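Local coordinates for nitroreductase-like family protein (Bacillus cereus, PDB 2I7H) that belongs to the nitroreductase family of flavoproteins and binds flavin mononucleotide between the two subunits of its dimer, at residues Pro104-Ile107 / Gln108-Asp112; Pro44-Lys47 / His48-Pro51. All blocks are in the same frame, centred on the assembly; numbering follows the deposited sequence.

Contact 1. Residues Pro104-Ile107 / Gln108-Asp112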
ATOM      1  N   PRO A 104      -4.165  13.207  14.585  1.00 33.51           N
ATOM      2  CA  PRO A 104      -5.010  12.787  15.709  1.00 33.34           C
ATOM      3  C   PRO A 104      -6.388  12.222  15.313  1.00 33.45           C
ATOM      4  O   PRO A 104      -7.024  11.538  16.103  1.00 33.47           O
ATOM      5  CB  PRO A 104      -5.134  14.060  16.580  1.00 33.19           C
ATOM      6  CG  PRO A 104      -4.723  15.198  15.682  1.00 33.92           C
ATOM      7  CD  PRO A 104      -3.885  14.655  14.562  1.00 32.52           C
ATOM      8  N   ARG A 105      -6.804  12.462  14.077  1.00 33.63           N
ATOM      9  CA  ARG A 105      -8.089  12.048  13.582  1.00 32.89           C
ATOM     10  C   ARG A 105      -7.966  10.762  12.789  1.00 34.26           C
ATOM     11  O   ARG A 105      -7.088  10.625  11.944  1.00 36.17           O
ATOM     12  CB  ARG A 105      -8.675  13.157  12.693  1.00 32.45           C
ATOM     13  CG  ARG A 105      -8.966  14.496  13.409  1.00 29.75           C
ATOM     14  CD  ARG A 105      -9.127  15.627  12.389  1.00 31.22           C
ATOM     15  NE  ARG A 105      -7.883  15.786  11.618  1.00 33.22           N
ATOM     16  CZ  ARG A 105      -7.674  16.704  10.686  1.00 36.30           C
ATOM     17  NH1 ARG A 105      -8.639  17.556  10.364  1.00 35.73           N
ATOM     18  NH2 ARG A 105      -6.480  16.794  10.103  1.00 36.62           N
ATOM     19  N   GLN A 106      -8.879   9.836  13.045  1.00 34.22           N
ATOM     20  CA  GLN A 106      -8.883   8.501  12.466  1.00 33.36           C
ATOM     21  C   GLN A 106      -8.813   8.496  10.945  1.00 33.68           C
ATOM     22  O   GLN A 106      -7.924   7.896  10.363  1.00 34.96           O
ATOM     23  CB  GLN A 106     -10.177   7.810  12.925  1.00 33.37           C
ATOM     24  CG  GLN A 106     -10.462   6.468  12.340  1.00 31.62           C
ATOM     25  CD  GLN A 106     -11.779   5.910  12.826  1.00 32.15           C
ATOM     26  OE1 GLN A 106     -12.814   6.634  12.899  1.00 31.33           O
ATOM     27  NE2 GLN A 106     -11.758   4.633  13.209  1.00 25.82           N
ATOM     28  N   ILE A 107      -9.758   9.153  10.298  1.00 34.26           N
ATOM     29  CA  ILE A 107      -9.877   9.090   8.846  1.00 33.49           C
ATOM     30  C   ILE A 107      -8.609   9.630   8.166  1.00 34.06           C
ATOM     31  O   ILE A 107      -8.068   9.007   7.266  1.00 34.81           O
ATOM     32  CB  ILE A 107     -11.190   9.792   8.362  1.00 34.17           C
ATOM     33  CG1 ILE A 107     -12.435   8.989   8.844  1.00 32.84           C
ATOM     34  CG2 ILE A 107     -11.173  10.017   6.813  1.00 31.33           C
ATOM     35  CD1 ILE A 107     -13.860   9.733   8.629  1.00 30.38           C
ATOM     36  N   GLN A 108      -8.116  10.774   8.625  1.00 34.45           N
ATOM     37  CA  GLN A 108      -6.922  11.368   8.023  1.00 34.63           C
ATOM     38  C   GLN A 108      -5.686  10.546   8.306  1.00 34.41           C
ATOM     39  O   GLN A 108      -4.824  10.429   7.455  1.00 35.47           O
ATOM     40  CB  GLN A 108      -6.732  12.823   8.488  1.00 34.87           C
ATOM     41  CG  GLN A 108      -7.671  13.814   7.844  1.00 34.92           C
ATOM     42  CD  GLN A 108      -8.993  13.979   8.572  1.00 38.54           C
ATOM     43  OE1 GLN A 108      -9.351  13.231   9.456  1.00 37.18           O
ATOM     44  NE2 GLN A 108      -9.722  15.012   8.198  1.00 45.78           N
ATOM     45  N   ARG A 109      -5.586   9.982   9.510  1.00 34.69           N
ATOM     46  CA  ARG A 109      -4.432   9.130   9.844  1.00 33.92           C
ATOM     47  C   ARG A 109      -4.447   7.833   9.024  1.00 33.01           C
ATOM     48  O   ARG A 109      -3.406   7.368   8.566  1.00 32.86           O
ATOM     49  CB  ARG A 109      -4.403   8.845  11.361  1.00 33.61           C
ATOM     50  CG  ARG A 109      -3.301   7.972  11.847  1.00 35.09           C
ATOM     51  CD  ARG A 109      -3.459   6.446  11.526  1.00 45.94           C
ATOM     52  NE  ARG A 109      -4.762   5.922  11.954  1.00 49.50           N
ATOM     53  CZ  ARG A 109      -5.136   5.883  13.227  1.00 50.13           C
ATOM     54  NH1 ARG A 109      -4.275   6.323  14.139  1.00 47.47           N
ATOM     55  NH2 ARG A 109      -6.346   5.424  13.571  1.00 47.68           N
ATOM     56  N   ASP A 110      -5.623   7.212   8.911  1.00 32.20           N
ATOM     57  CA  ASP A 110      -5.787   6.006   8.123  1.00 31.60           C
ATOM     58  C   ASP A 110      -5.447   6.261   6.667  1.00 32.30           C
ATOM     59  O   ASP A 110      -4.733   5.481   6.055  1.00 32.38           O
ATOM     60  CB  ASP A 110      -7.227   5.463   8.246  1.00 32.86           C
ATOM     61  CG  ASP A 110      -7.490   4.797   9.590  1.00 31.87           C
ATOM     62  OD1 ASP A 110      -6.556   4.653  10.425  1.00 32.60           O
ATOM     63  OD2 ASP A 110      -8.654   4.477   9.833  1.00 31.42           O
ATOM     64  N   GLU A 111      -5.991   7.336   6.103  1.00 32.99           N
ATOM     65  CA  GLU A 111      -5.617   7.794   4.756  1.00 34.54           C
ATOM     66  C   GLU A 111      -4.105   7.990   4.598  1.00 34.06           C
ATOM     67  O   GLU A 111      -3.518   7.548   3.634  1.00 35.45           O
ATOM     68  CB  GLU A 111      -6.345   9.111   4.403  1.00 33.81           C
ATOM     69  CG  GLU A 111      -7.748   8.896   3.922  1.00 35.78           C
ATOM     70  CD  GLU A 111      -8.607  10.172   3.897  1.00 35.80           C
ATOM     71  OE1 GLU A 111      -8.174  11.249   4.308  1.00 35.09           O
ATOM     72  OE2 GLU A 111      -9.774  10.074   3.502  1.00 42.07           O
ATOM     73  N   ASP A 112      -3.482   8.664   5.541  0.60 33.83           N
ATOM     74  CA  ASP A 112      -2.052   8.915   5.450  0.60 32.98           C
ATOM     75  C   ASP A 112      -1.254   7.618   5.480  0.60 33.33           C
ATOM     76  O   ASP A 112      -0.289   7.434   4.723  0.60 33.64           O
ATOM     77  CB  ASP A 112      -1.638   9.876   6.563  0.60 31.69           C
ATOM     78  CG  ASP A 112      -2.125  11.281   6.299  0.60 29.54           C
ATOM     79  OD1 ASP A 112      -2.606  11.549   5.171  0.60 25.42           O
ATOM     80  OD2 ASP A 112      -1.987  12.121   7.191  0.60 25.79           O
TER
HETATM   81  O   HOH W   1      -9.382   3.139  11.934  1.00 19.02           O

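Contact 2. Residues Pro44-Lys47 / His48-Pro51. With FMN (flavin mononucleotide), chain J.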
ATOM      1  N   PRO A  44      -0.835   7.068  -4.603  1.00 42.00           N
ATOM      2  CA  PRO A  44      -2.046   7.843  -4.299  1.00 42.51           C
ATOM      3  C   PRO A  44      -1.924   8.394  -2.879  1.00 43.44           C
ATOM      4  O   PRO A  44      -1.356   7.738  -1.987  1.00 43.97           O
ATOM      5  CB  PRO A  44      -3.143   6.778  -4.303  1.00 42.99           C
ATOM      6  CG  PRO A  44      -2.429   5.512  -3.964  1.00 40.49           C
ATOM      7  CD  PRO A  44      -1.157   5.643  -4.781  1.00 40.89           C
ATOM      8  N   ASN A  45      -2.430   9.592  -2.666  1.00 44.04           N
ATOM      9  CA  ASN A  45      -2.410  10.174  -1.345  1.00 44.68           C
ATOM     10  C   ASN A  45      -3.463  11.226  -1.249  1.00 45.03           C
ATOM     11  O   ASN A  45      -3.479  12.176  -2.034  1.00 45.84           O
ATOM     12  CB  ASN A  45      -1.028  10.722  -0.962  1.00 44.33           C
ATOM     13  CG  ASN A  45      -0.544  11.816  -1.872  1.00 44.70           C
ATOM     14  OD1 ASN A  45      -0.338  12.932  -1.420  1.00 41.88           O
ATOM     15  ND2 ASN A  45      -0.283  11.484  -3.153  1.00 46.31           N
ATOM     16  N   HIS A  46      -4.340  11.061  -0.277  1.00 45.15           N
ATOM     17  CA  HIS A  46      -5.525  11.878  -0.224  1.00 45.43           C
ATOM     18  C   HIS A  46      -5.138  13.329   0.030  1.00 45.25           C
ATOM     19  O   HIS A  46      -4.271  13.615   0.852  1.00 44.84           O
ATOM     20  CB  HIS A  46      -6.562  11.340   0.780  1.00 45.31           C
ATOM     21  CG  HIS A  46      -7.953  11.839   0.527  1.00 47.72           C
ATOM     22  ND1 HIS A  46      -8.662  12.586   1.442  1.00 51.68           N
ATOM     23  CD2 HIS A  46      -8.750  11.743  -0.560  1.00 51.75           C
ATOM     24  CE1 HIS A  46      -9.842  12.903   0.943  1.00 50.57           C
ATOM     25  NE2 HIS A  46      -9.924  12.397  -0.270  1.00 50.25           N
ATOM     26  N   LYS A  47      -5.772  14.219  -0.730  0.50 45.41           N
ATOM     27  CA  LYS A  47      -5.586  15.664  -0.620  0.50 45.79           C
ATOM     28  C   LYS A  47      -4.143  16.128  -0.856  0.50 45.88           C
ATOM     29  O   LYS A  47      -3.787  17.260  -0.536  0.50 45.70           O
ATOM     30  CB  LYS A  47      -6.135  16.181   0.714  0.50 45.75           C
ATOM     31  CG  LYS A  47      -7.631  15.978   0.889  0.50 46.39           C
ATOM     32  CD  LYS A  47      -8.444  16.861  -0.054  0.50 48.74           C
ATOM     33  CE  LYS A  47      -9.907  16.915   0.362  0.50 50.09           C
ATOM     34  NZ  LYS A  47     -10.577  18.138  -0.165  0.50 51.70           N
ATOM     35  N   HIS A  48      -3.324  15.243  -1.428  1.00 46.10           N
ATOM     36  CA  HIS A  48      -1.920  15.557  -1.751  1.00 46.52           C
ATOM     37  C   HIS A  48      -1.146  15.971  -0.485  1.00 45.36           C
ATOM     38  O   HIS A  48      -0.351  16.935  -0.488  1.00 45.85           O
ATOM     39  CB  HIS A  48      -1.854  16.621  -2.878  1.00 47.14           C
ATOM     40  CG  HIS A  48      -0.512  16.746  -3.531  1.00 50.94           C
ATOM     41  ND1 HIS A  48      -0.012  15.796  -4.400  1.00 54.24           N
ATOM     42  CD2 HIS A  48       0.436  17.716  -3.444  1.00 52.60           C
ATOM     43  CE1 HIS A  48       1.187  16.176  -4.814  1.00 53.50           C
ATOM     44  NE2 HIS A  48       1.483  17.333  -4.246  1.00 50.39           N
ATOM     45  N   ARG A  49      -1.408  15.248   0.605  1.00 43.89           N
ATOM     46  CA  ARG A  49      -0.727  15.498   1.890  1.00 42.77           C
ATOM     47  C   ARG A  49       0.682  14.925   1.899  1.00 42.39           C
ATOM     48  O   ARG A  49       1.486  15.307   2.751  1.00 42.53           O
ATOM     49  CB  ARG A  49      -1.517  14.962   3.089  1.00 41.47           C
ATOM     50  CG  ARG A  49      -2.766  15.733   3.398  1.00 40.41           C
ATOM     51  CD  ARG A  49      -3.314  15.378   4.777  1.00 36.89           C
ATOM     52  NE  ARG A  49      -3.869  14.028   4.820  1.00 39.92           N
ATOM     53  CZ  ARG A  49      -5.140  13.712   4.565  1.00 36.70           C
ATOM     54  NH1 ARG A  49      -5.544  12.438   4.660  1.00 28.65           N
ATOM     55  NH2 ARG A  49      -5.999  14.667   4.237  1.00 32.85           N
ATOM     56  N   GLU A  50       0.961  14.017   0.956  1.00 41.69           N
ATOM     57  CA  GLU A  50       2.271  13.366   0.819  1.00 41.92           C
ATOM     58  C   GLU A  50       2.874  13.000   2.195  1.00 40.58           C
ATOM     59  O   GLU A  50       3.929  13.507   2.558  1.00 41.25           O
ATOM     60  CB  GLU A  50       3.244  14.251   0.003  1.00 41.19           C
ATOM     61  CG  GLU A  50       2.845  14.450  -1.446  1.00 42.91           C
ATOM     62  CD  GLU A  50       3.842  15.333  -2.209  1.00 43.93           C
ATOM     63  OE1 GLU A  50       3.893  16.567  -1.979  1.00 43.77           O
ATOM     64  OE2 GLU A  50       4.596  14.775  -3.028  1.00 47.33           O
ATOM     65  N   PRO A  51       2.196  12.126   2.955  1.00 39.69           N
ATOM     66  CA  PRO A  51       2.522  11.958   4.372  1.00 39.18           C
ATOM     67  C   PRO A  51       3.887  11.319   4.661  1.00 38.76           C
ATOM     68  O   PRO A  51       4.347  11.331   5.810  1.00 39.49           O
ATOM     69  CB  PRO A  51       1.394  11.029   4.858  1.00 38.24           C
ATOM     70  CG  PRO A  51       1.029  10.237   3.654  1.00 37.95           C
ATOM     71  CD  PRO A  51       1.073  11.242   2.561  1.00 39.28           C
TER
HETATM   72  N1  FMN J1002     -10.260  10.250  -3.749  0.75 54.55           N
HETATM   73  C2  FMN J1002     -11.560  10.740  -3.604  0.75 54.53           C
HETATM   74  O2  FMN J1002     -12.115  11.352  -4.519  0.75 54.54           O
HETATM   75  N3  FMN J1002     -12.248  10.541  -2.424  0.75 54.25           N
HETATM   76  C4  FMN J1002     -11.646   9.851  -1.385  0.75 53.67           C
HETATM   77  O4  FMN J1002     -12.285   9.597  -0.372  0.75 49.88           O
HETATM   78  C4A FMN J1002     -10.345   9.361  -1.526  0.75 54.29           C
HETATM   79  N5  FMN J1002      -9.754   8.683  -0.477  0.75 54.28           N
HETATM   80  C5A FMN J1002      -8.475   8.194  -0.602  0.75 54.23           C
HETATM   81  C6  FMN J1002      -7.943   7.519   0.477  0.75 54.54           C
HETATM   82  C7  FMN J1002      -6.687   6.963   0.473  0.75 53.95           C
HETATM   83  C7M FMN J1002      -6.638   5.723   1.302  0.75 50.32           C
HETATM   84  C8  FMN J1002      -5.901   7.123  -0.673  0.75 53.77           C
HETATM   85  C8M FMN J1002      -4.638   6.329  -0.828  0.75 50.41           C
HETATM   86  C9  FMN J1002      -6.431   7.812  -1.778  0.75 54.22           C
HETATM   87  C9A FMN J1002      -7.737   8.354  -1.771  0.75 54.87           C
HETATM   88  N10 FMN J1002      -8.305   9.081  -2.850  0.75 55.44           N
HETATM   89  C10 FMN J1002      -9.633   9.541  -2.723  0.75 54.83           C
HETATM   90  C1' FMN J1002      -7.451  10.221  -3.336  0.75 56.55           C
HETATM   91  C2' FMN J1002      -6.498   9.924  -4.487  0.75 58.41           C
HETATM   92  O2' FMN J1002      -5.969   8.608  -4.391  0.75 59.32           O
HETATM   93  C3' FMN J1002      -5.390  10.978  -4.413  0.75 57.04           C
HETATM   94  O3' FMN J1002      -5.923  12.287  -4.473  0.75 57.82           O
HETATM   95  C4' FMN J1002      -4.392  10.847  -5.532  0.75 54.96           C
HETATM   96  O4' FMN J1002      -3.089  10.855  -5.011  0.75 52.38           O
HETATM   97  C5' FMN J1002      -4.537  12.036  -6.462  0.75 55.07           C
HETATM   98  O5' FMN J1002      -3.466  11.996  -7.364  0.75 53.45           O
HETATM   99  P   FMN J1002      -3.246  10.701  -8.310  0.75 54.74           P
HETATM  100  O1P FMN J1002      -3.663   9.421  -7.606  0.75 49.45           O
HETATM  101  O2P FMN J1002      -1.742  10.634  -8.589  0.75 50.85           O
HETATM  102  O3P FMN J1002      -4.089  10.902  -9.582  0.75 49.36           O
HETATM  103  O   HOH W   2      -8.656  13.890   4.232  1.00 31.45           O

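Contact 1. Residues Pro104-Ile107 / Gln108-Asp112
R105 and Q108 meet flat on flat. The guanidinium of R105 and the side-chain amide of Q108 lie with their planes 9° apart, an offset stack in which Q108 NE2 sits 3.5 Å from R105 NH1, over one face near the rim. Two bends bring the groups together: the R105 chain turns at chi3 and the Q108 chain at chi2 (88°). The Q108 amide oxygen, OE1, points back to R105 CB at 3.3 Å. R105 keeps its strongest polar partner just upstream, in a salt bridge to D103. R105 is the N-cap residue of helix 106-129, and this is the helix's first turn. R109 N donates to R105 O, and D110 N and E111 N follow on Q106 O and I107 O in the regular helical pattern. The R109 chain bends at chi2 and chi3 so that its NE donates to D110 OD1 at 2.7 Å, a salt bridge that meets the carboxylate on the anti side, tilted 31° from its plane. A water 2.6 Å from D110 OD2 donates a hydrogen bond to it and accepts one from Q106 NE2, and Y143 of the second subunit also bonds OD2. I107 and E111 run side by side, with I107 CG2 3.6 Å from E111 OE2. E111 OE2 is hydrogen-bonded to S138 of the second subunit, and the E111 side chain touches the FMN.

Contact 2. Residues Pro44-Lys47 / His48-Pro51
N45 and E50 are joined by a hydrogen bond from backbone to side chain: E50 N donates to N45 OD1 at 2.9 Å, tilted 29° from the amide plane. The first torsion of N45 (chi1 61°) sets CG between its backbone N and carbonyl carbon and aims OD1 at the following turn, where it also lies 3.1 Å from H48 CA. The backbone adds H48 N to N45 O at 3.1 Å, with the donor above the carbonyl plane. This bond closes a type II beta turn, N45-H48. A weak bond from R49 N to H46 O follows.

One water is shared by side chains: R49 NH2 donates to it at 2.8 Å, and H46 ND1 is also bonded to it. It lies in the plane of both flat groups. H46 ND1 has a second, weak bond to E111 OE1.

Among the nonpolar and face contacts, H46 O lies over the centre of one face of the R49 guanidinium, and E50 CG sits over the centre of the H48 ring. The E50 carboxylate reaches T178 of the second subunit.

Toward the flavin, N45 N donates to FMN O4' at 2.7 Å. H46 CD2 lies over the isoalloxazine face, 3.0 Å above FMN C4A; the ring planes are about 42° apart, so this is no parallel stack.

The loop links helix 30-40 to strand 53-58. N45 and P51 pack on helix 106-129, which also carries D112, the main partner of R49.

Contact 2 comes first along the chain, in the loop between helix 30-40 and strand 53-58. Contact 1 follows, after strand 94-101, at the start of helix 106-129. Those two strands are neighbours in the antiparallel sheet. The centres of the contacts are about 11 Å apart, and the contacts touch directly. R49 ties them with two salt bridges: its NE is 2.8 Å from D112 OD1, and its NH1 is 2.9 Å from E111 OE1. P51 packs against D112 as well. Both contacts also meet the second subunit, and both supply residues to one FMN pocket. The loop and the helix start together line part of the FMN site at the dimer interface.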